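Local structure of NanS-p (Escherichia phage vB_EcoP_24B, 6YP6) at residues A[34-39]-A[150-155]; A[74-79]-A[208-213]; A[88-93]-A[194-199]. The protein probably binds carbohydrate as part of a conserved carbohydrate esterase encoded by a Shiga toxin-encoding bacteriophage. One frame throughout, in Å; residues are numbered along the deposited sequence.

Contact 1 (A[34-39]-A[150-155]); sequences DAEGTG and NEWHTL
Asp34 and Trp152 form the direct hydrogen bond of this surface contact: the indole NE1 donates to Asp34 OD1 over 3.0 Å, with 165° at the hydrogen. OD1 lies almost exactly in the plane of the indole, whereas the donor comes from above the carboxylate plane. Asp34 CG stands anti to its backbone N (chi1 -172°), and OD1 also accepts from Glu36 N at 3.0 Å through its anti lone pair, closing an Asx turn. The same oxygen thus braces the type I turn from Asp34 to Gly37 and fixes the rim of the indole, while OD2 is held in a salt bridge by Lys78 NZ.

Van der Waals contact comes from Glu36, whose CB lies 3.4 Å from Trp152 CD1. Its carbonyl O sits 3.8 Å above one face of the indole, displaced toward the rim, and accepts a hydrogen bond from Arg76 NH1; Arg76 in turn makes a cation-pi contact with the indole.

Water links the two acidic side chains. Glu36 OE1 and Glu151 OE1 stand 4.3 Å apart, and one water donates to both while accepting from Trp152 N at 2.9 Å. That bridge probably eases the repulsion between the like charges. A second water donates to Glu36 OE2 and, weakly, to Glu151 OE1.

The contact fastens the loop between strands 28-33 and 41-46 to segment 150-155, which runs into strand 152-159, with the Trp152 side chain touching Lys78 of strand 71-79 and Leu208 and Asp210 of strand 207-216.

Contact 2 (A[74-79]-A[208-213]); sequences RCRFKV and LIDSIA
A classic beta bulge interrupts the antiparallel pairing of strands 71-79 and 207-216 in one sheet of a beta-sandwich: Asp210 and Ser211 both face Arg76. On one side of the bulge Arg74 pairs with Ala213 through two backbone hydrogen bonds, and on the other Lys78 pairs with Leu208 in the same way. At the bulge itself the bonds of Arg76 are shared out, its N donating to Ser211 O at 3.1 Å and its O accepting from Asp210 N at 2.9 Å. The register slips by one residue, and the second strand turns a corner at Asp210.

Cys75, Phe77, Ile209 and Ile212 point to the face turned to the other sheet, where Met90 packs against the first three. Ile209 CD1 fills the angle between Cys75 SG and Phe77 CB, 4.0 Å from the sulfur.

The opposite face carries the charges. Arg76, with CG anti to its backbone N (chi1 -180°) and an extended chain, crosses Asp210 obliquely, and NH1 forms a salt bridge to OD2 of 2.9 Å. The oxygen lies near the guanidinium plane, yet the N-H comes from well above the carboxylate plane; Thr38 OG1 bonds to the same OD2. Further along, Lys78 and Leu208 run side by side, CE 4.1 Å from CD2.

In Arg74, chi1 of 57° sets CG between the backbone N and carbonyl carbon; the chain then runs extended to NE, and NH2 is salt-bridged to Glu215. Ala213 CB lies 3.6 Å above the plane of the Arg74 guanidinium, over its centre, while at the edge one water spans from NH1, 2.7 Å away, to Ser211 OG.

Contact 3 (A[88-93]-A[194-199]); sequences YVMAFY and LHVTDI
Leu194 touches Tyr93 and Phe92 where strands 193-197 and 88-95 pair antiparallel in the middle of the seven-stranded sheet of the beta-sandwich. Leu194 CD1 reaches the carbonyl of Tyr93 and, more loosely, Phe92 CB.

His195 and Tyr93 form a hydrogen-bonded pair, each backbone N donating to the other's O; the bond from Tyr93 N is nearly straight, at 170°. Tyr93 O also lies in the plane of the imidazole, at its edge, 3.5 Å from CD2, while the ring's NE2 bonds to Ala190 O.

Val196 turns to the opposite face, side by side with Phe92, its CG2 3.8 Å from Phe92 CD2. This is the face that meets the other sheet, and Phe92 and Met90 continue across the interface to Cys75.

Thr197 and Ala91 make the next hydrogen-bonded pair, the N of Ala91 donating to Thr197 O over 2.8 Å and the N of Thr197 returning a bond to Ala91 O. Thr197 CG2 comes within 3.6 Å of Tyr93 CE2 as the two side chains cross. OG1, anti to the backbone N (chi1 178°), accepts from Ile199 N at 3.0 Å, an ST turn at the end of the strand.

Asp198 sets CB 3.5 Å from Val89 O. Its carboxylate and Thr197 OG1 serve other partners, OG1 bonding to Trp54 O and the carboxylate to Ser53, Trp54 N, Thr204 and Lys47.

Ile199, with a positive phi of 82°, swings back over the first strand. Its CG1 lies 3.8 Å from Ala91 CB, and its CD1 ends 3.7 Å from Tyr88 CD1, the two side chains crossing at about a right angle.

From the N terminus, the chain first leaves 34-39, then 74-79 and 88-93, before 150-155 returns to close contact 1. Contact 3 closes at 194-199 and contact 2 last, at 208-213, so contact 3 is nested within contact 2 and both cross contact 1. Contacts 1 and 2 both reach the same sheet, where strands 152-159 and 71-79 are neighbours; their centres are about 8 Å apart, and they meet through Asp34 with Lys78 and Thr38 with Asp210. Contact 3 lies in the facing sheet. It meets contact 2 in the sandwich interior, where Met90 CE packs on Phe77 CG and Ile209 CD1. The surface loop is thereby tied through one sheet toward the other.

Contact 1 (A[34-39]-A[150-155])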
# COMPACT_ATOMS: atom_id res chain seq x y z
N ASP A 34 12.56 -17.13 1.05
CA ASP A 34 11.87 -17.29 -0.22
C ASP A 34 12.91 -17.04 -1.30
O ASP A 34 13.52 -15.97 -1.32
CB ASP A 34 10.70 -16.30 -0.36
CG ASP A 34 9.84 -16.58 -1.60
OD1 ASP A 34 10.35 -16.42 -2.73
OD2 ASP A 34 8.66 -16.97 -1.44
N ALA A 35 13.13 -18.03 -2.17
CA ALA A 35 14.24 -17.94 -3.11
C ALA A 35 14.12 -16.74 -4.04
O ALA A 35 15.14 -16.27 -4.57
CB ALA A 35 14.34 -19.24 -3.91
N GLU A 36 12.91 -16.24 -4.27
CA GLU A 36 12.70 -15.10 -5.15
C GLU A 36 12.52 -13.79 -4.40
O GLU A 36 12.32 -12.75 -5.03
CB GLU A 36 11.52 -15.37 -6.08
CG GLU A 36 11.80 -16.47 -7.10
CD GLU A 36 10.58 -16.81 -7.94
OE1 GLU A 36 9.45 -16.57 -7.48
OE2 GLU A 36 10.76 -17.32 -9.07
N GLY A 37 12.59 -13.82 -3.07
CA GLY A 37 12.72 -12.59 -2.32
C GLY A 37 14.10 -11.98 -2.47
O GLY A 37 15.06 -12.67 -2.81
N THR A 38 14.19 -10.67 -2.26
CA THR A 38 15.50 -10.02 -2.29
C THR A 38 16.36 -10.58 -1.16
O THR A 38 15.91 -10.69 -0.02
CB THR A 38 15.33 -8.50 -2.18
OG1 THR A 38 14.55 -8.04 -3.29
CG2 THR A 38 16.68 -7.82 -2.17
N GLY A 39 17.59 -10.96 -1.50
CA GLY A 39 18.42 -11.64 -0.52
C GLY A 39 17.88 -12.97 -0.05
O GLY A 39 18.33 -13.48 0.98
N ASN A 150 0.18 -17.18 -6.93
CA ASN A 150 1.03 -17.09 -5.75
C ASN A 150 2.46 -16.68 -6.13
O ASN A 150 3.43 -17.06 -5.46
CB ASN A 150 0.97 -18.38 -4.94
CG ASN A 150 -0.43 -18.62 -4.23
OD1 ASN A 150 -1.36 -17.82 -4.32
ND2 ASN A 150 -0.55 -19.74 -3.54
N GLU A 151 2.61 -15.89 -7.19
CA GLU A 151 3.90 -15.39 -7.63
C GLU A 151 4.18 -14.02 -7.00
O GLU A 151 3.29 -13.36 -6.48
CB GLU A 151 3.92 -15.24 -9.16
CG GLU A 151 3.69 -16.52 -9.91
CD GLU A 151 4.75 -17.54 -9.61
OE1 GLU A 151 5.94 -17.22 -9.79
OE2 GLU A 151 4.39 -18.65 -9.17
N TRP A 152 5.43 -13.60 -7.10
CA TRP A 152 5.78 -12.24 -6.72
C TRP A 152 5.21 -11.23 -7.71
O TRP A 152 5.17 -11.46 -8.92
CB TRP A 152 7.30 -12.08 -6.65
CG TRP A 152 7.91 -12.74 -5.46
CD1 TRP A 152 8.51 -13.96 -5.39
CD2 TRP A 152 7.94 -12.20 -4.14
NE1 TRP A 152 8.92 -14.21 -4.10
CE2 TRP A 152 8.58 -13.14 -3.31
CE3 TRP A 152 7.49 -11.01 -3.56
CZ2 TRP A 152 8.77 -12.93 -1.95
CZ3 TRP A 152 7.68 -10.81 -2.22
CH2 TRP A 152 8.32 -11.76 -1.43
N HIS A 153 4.81 -10.08 -7.17
CA HIS A 153 4.31 -8.95 -7.93
C HIS A 153 4.90 -7.66 -7.37
O HIS A 153 5.31 -7.61 -6.21
CB HIS A 153 2.78 -8.88 -7.89
CG HIS A 153 2.15 -10.06 -8.52
ND1 HIS A 153 2.01 -10.19 -9.88
CD2 HIS A 153 1.70 -11.22 -7.99
CE1 HIS A 153 1.49 -11.38 -10.16
NE2 HIS A 153 1.28 -12.01 -9.02
N THR A 154 4.89 -6.63 -8.20
CA THR A 154 5.27 -5.30 -7.77
C THR A 154 4.13 -4.33 -8.03
O THR A 154 3.38 -4.46 -9.02
CB THR A 154 6.55 -4.80 -8.45
OG1 THR A 154 6.36 -4.71 -9.86
CG2 THR A 154 7.71 -5.73 -8.15
N LEU A 155 4.00 -3.35 -7.14
CA LEU A 155 2.99 -2.32 -7.28
C LEU A 155 3.64 -1.00 -6.90
O LEU A 155 4.31 -0.91 -5.87
CB LEU A 155 1.81 -2.61 -6.34
CG LEU A 155 0.69 -1.58 -6.32
CD1 LEU A 155 0.05 -1.43 -7.68
CD2 LEU A 155 -0.37 -1.97 -5.28
O HOH W 1 7.36 -15.45 -8.30
O HOH W 2 9.06 -17.14 -11.22

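Contact 2 (A[74-79]-A[208-213])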
# COMPACT_ATOMS: atom_id res chain seq x y z
N ARG A 74 5.85 2.29 -3.22
CA ARG A 74 6.06 0.99 -3.86
C ARG A 74 6.05 -0.15 -2.87
O ARG A 74 6.39 0.00 -1.69
CB ARG A 74 7.34 0.94 -4.70
CG ARG A 74 8.60 1.26 -3.96
CD ARG A 74 9.80 0.99 -4.84
NE ARG A 74 11.07 1.36 -4.24
CZ ARG A 74 11.81 0.56 -3.47
NH1 ARG A 74 11.40 -0.65 -3.16
NH2 ARG A 74 12.97 1.00 -3.00
N CYS A 75 5.69 -1.33 -3.37
CA CYS A 75 5.73 -2.56 -2.60
C CYS A 75 5.93 -3.74 -3.53
O CYS A 75 5.31 -3.81 -4.59
CB CYS A 75 4.41 -2.73 -1.84
SG CYS A 75 4.23 -4.26 -0.86
N ARG A 76 6.77 -4.68 -3.11
CA ARG A 76 6.91 -5.97 -3.76
C ARG A 76 6.40 -7.03 -2.79
O ARG A 76 6.82 -7.07 -1.63
CB ARG A 76 8.36 -6.22 -4.17
CG ARG A 76 8.57 -7.56 -4.87
CD ARG A 76 9.88 -7.63 -5.63
NE ARG A 76 10.00 -8.86 -6.43
CZ ARG A 76 10.61 -9.98 -6.04
NH1 ARG A 76 11.21 -10.08 -4.85
NH2 ARG A 76 10.64 -11.03 -6.85
N PHE A 77 5.48 -7.88 -3.27
CA PHE A 77 4.73 -8.78 -2.40
C PHE A 77 4.34 -10.03 -3.17
O PHE A 77 4.33 -10.06 -4.40
CB PHE A 77 3.46 -8.07 -1.86
CG PHE A 77 2.43 -7.83 -2.92
CD1 PHE A 77 2.52 -6.72 -3.75
CD2 PHE A 77 1.40 -8.72 -3.13
CE1 PHE A 77 1.60 -6.53 -4.77
CE2 PHE A 77 0.48 -8.53 -4.14
CZ PHE A 77 0.57 -7.42 -4.96
N LYS A 78 3.98 -11.06 -2.41
CA LYS A 78 3.56 -12.34 -2.94
C LYS A 78 2.38 -12.80 -2.10
O LYS A 78 2.47 -12.83 -0.87
CB LYS A 78 4.71 -13.36 -2.88
CG LYS A 78 4.30 -14.81 -3.03
CD LYS A 78 5.55 -15.70 -3.33
CE LYS A 78 5.64 -16.93 -2.48
NZ LYS A 78 6.64 -17.82 -3.10
N VAL A 79 1.30 -13.19 -2.74
CA VAL A 79 0.10 -13.64 -2.04
C VAL A 79 0.13 -15.16 -1.95
O VAL A 79 0.43 -15.83 -2.94
CB VAL A 79 -1.19 -13.18 -2.73
CG1 VAL A 79 -2.38 -13.48 -1.83
CG2 VAL A 79 -1.13 -11.71 -3.09
N LEU A 208 3.40 -12.32 1.75
CA LEU A 208 4.83 -12.15 1.93
C LEU A 208 5.21 -10.78 1.38
O LEU A 208 4.87 -10.45 0.24
CB LEU A 208 5.62 -13.23 1.21
CG LEU A 208 5.85 -14.53 1.99
CD1 LEU A 208 4.56 -15.20 2.34
CD2 LEU A 208 6.74 -15.45 1.18
N ILE A 209 5.93 -10.00 2.17
CA ILE A 209 6.40 -8.69 1.77
C ILE A 209 7.91 -8.74 1.61
O ILE A 209 8.63 -9.14 2.52
CB ILE A 209 6.01 -7.61 2.80
CG1 ILE A 209 4.51 -7.57 3.03
CG2 ILE A 209 6.59 -6.26 2.40
CD1 ILE A 209 3.75 -7.14 1.87
N ASP A 210 8.39 -8.32 0.44
CA ASP A 210 9.81 -8.16 0.17
C ASP A 210 10.28 -6.78 0.62
O ASP A 210 11.29 -6.64 1.32
CB ASP A 210 10.04 -8.34 -1.33
CG ASP A 210 11.48 -8.60 -1.70
OD1 ASP A 210 12.16 -9.32 -0.95
OD2 ASP A 210 11.91 -8.15 -2.79
N SER A 211 9.54 -5.75 0.22
CA SER A 211 9.88 -4.38 0.54
C SER A 211 8.63 -3.50 0.43
O SER A 211 7.68 -3.82 -0.29
CB SER A 211 10.95 -3.85 -0.41
OG SER A 211 10.48 -3.85 -1.74
N ILE A 212 8.68 -2.39 1.16
CA ILE A 212 7.74 -1.27 1.06
C ILE A 212 8.59 -0.02 1.11
O ILE A 212 9.49 0.07 1.94
CB ILE A 212 6.76 -1.23 2.26
CG1 ILE A 212 5.95 -2.52 2.37
CG2 ILE A 212 5.83 -0.02 2.16
CD1 ILE A 212 5.26 -2.68 3.70
N ALA A 213 8.32 0.95 0.24
CA ALA A 213 9.10 2.19 0.32
C ALA A 213 8.31 3.36 -0.23
O ALA A 213 7.41 3.20 -1.06
CB ALA A 213 10.42 2.09 -0.45
O HOH W 3 9.04 -2.02 -3.29

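Contact 3 (A[88-93]-A[194-199])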
# COMPACT_ATOMS: atom_id res chain seq x y z
N TYR A 88 -9.64 -10.12 0.74
CA TYR A 88 -8.63 -9.08 0.77
C TYR A 88 -7.22 -9.63 0.98
O TYR A 88 -7.03 -10.65 1.65
CB TYR A 88 -8.90 -8.08 1.91
CG TYR A 88 -10.18 -7.31 1.69
CD1 TYR A 88 -10.30 -6.32 0.72
CD2 TYR A 88 -11.31 -7.60 2.46
CE1 TYR A 88 -11.49 -5.65 0.52
CE2 TYR A 88 -12.50 -6.93 2.27
CZ TYR A 88 -12.59 -5.97 1.30
OH TYR A 88 -13.80 -5.35 1.13
N VAL A 89 -6.25 -8.89 0.44
CA VAL A 89 -4.84 -9.03 0.80
C VAL A 89 -4.47 -7.93 1.79
O VAL A 89 -4.21 -8.21 2.97
CB VAL A 89 -3.92 -9.02 -0.43
CG1 VAL A 89 -2.47 -9.23 -0.01
CG2 VAL A 89 -4.34 -10.07 -1.45
N MET A 90 -4.42 -6.68 1.35
CA MET A 90 -3.96 -5.59 2.21
C MET A 90 -4.33 -4.26 1.58
O MET A 90 -4.67 -4.17 0.40
CB MET A 90 -2.45 -5.70 2.43
CG MET A 90 -1.62 -5.52 1.19
SD MET A 90 0.08 -5.95 1.53
CE MET A 90 0.73 -6.05 -0.13
N ALA A 91 -4.22 -3.22 2.40
CA ALA A 91 -4.45 -1.85 2.01
C ALA A 91 -3.31 -0.97 2.50
O ALA A 91 -2.67 -1.25 3.52
CB ALA A 91 -5.76 -1.31 2.59
N PHE A 92 -3.11 0.13 1.78
CA PHE A 92 -2.15 1.19 2.08
C PHE A 92 -2.94 2.49 2.25
O PHE A 92 -3.57 2.96 1.30
CB PHE A 92 -1.17 1.38 0.91
CG PHE A 92 -0.35 0.17 0.61
CD1 PHE A 92 -0.86 -0.85 -0.18
CD2 PHE A 92 0.93 0.02 1.12
CE1 PHE A 92 -0.11 -2.00 -0.43
CE2 PHE A 92 1.67 -1.14 0.88
CZ PHE A 92 1.15 -2.13 0.09
N TYR A 93 -2.89 3.07 3.44
CA TYR A 93 -3.54 4.34 3.74
C TYR A 93 -2.49 5.33 4.20
O TYR A 93 -1.70 5.04 5.11
CB TYR A 93 -4.58 4.20 4.85
CG TYR A 93 -5.61 3.17 4.63
CD1 TYR A 93 -6.51 3.28 3.60
CD2 TYR A 93 -5.69 2.07 5.48
CE1 TYR A 93 -7.48 2.28 3.40
CE2 TYR A 93 -6.64 1.09 5.31
CZ TYR A 93 -7.52 1.21 4.26
OH TYR A 93 -8.49 0.23 4.11
N LEU A 194 2.01 6.26 7.16
CA LEU A 194 1.64 5.22 6.22
C LEU A 194 1.21 4.00 7.03
O LEU A 194 1.94 3.53 7.90
CB LEU A 194 2.81 4.86 5.32
CG LEU A 194 2.54 3.73 4.33
CD1 LEU A 194 1.47 4.10 3.32
CD2 LEU A 194 3.83 3.34 3.62
N HIS A 195 -0.01 3.53 6.76
CA HIS A 195 -0.60 2.37 7.41
C HIS A 195 -0.79 1.28 6.38
O HIS A 195 -1.40 1.50 5.34
CB HIS A 195 -1.97 2.70 7.96
CG HIS A 195 -2.00 3.87 8.86
ND1 HIS A 195 -2.07 3.76 10.23
CD2 HIS A 195 -1.97 5.19 8.57
CE1 HIS A 195 -2.09 4.98 10.75
NE2 HIS A 195 -2.03 5.86 9.76
N VAL A 196 -0.26 0.10 6.68
CA VAL A 196 -0.42 -1.07 5.84
C VAL A 196 -1.16 -2.10 6.68
O VAL A 196 -0.75 -2.38 7.81
CB VAL A 196 0.94 -1.61 5.37
CG1 VAL A 196 0.75 -2.70 4.34
CG2 VAL A 196 1.80 -0.49 4.81
N THR A 197 -2.26 -2.63 6.17
CA THR A 197 -3.12 -3.46 7.00
C THR A 197 -3.87 -4.48 6.16
O THR A 197 -4.15 -4.23 5.00
CB THR A 197 -4.12 -2.56 7.77
OG1 THR A 197 -5.00 -3.37 8.56
CG2 THR A 197 -4.97 -1.72 6.83
N ASP A 198 -4.25 -5.60 6.77
CA ASP A 198 -5.17 -6.52 6.09
C ASP A 198 -6.64 -6.21 6.34
O ASP A 198 -7.49 -7.00 5.94
CB ASP A 198 -4.84 -8.00 6.37
CG ASP A 198 -5.23 -8.46 7.76
OD1 ASP A 198 -5.23 -7.63 8.68
OD2 ASP A 198 -5.53 -9.68 7.91
N ILE A 199 -6.95 -5.05 6.93
CA ILE A 199 -8.26 -4.40 6.86
C ILE A 199 -9.27 -4.97 7.85
O ILE A 199 -9.87 -4.23 8.64
CB ILE A 199 -8.84 -4.44 5.42
CG1 ILE A 199 -7.87 -3.84 4.40
CG2 ILE A 199 -10.18 -3.71 5.38
CD1 ILE A 199 -8.27 -4.13 2.95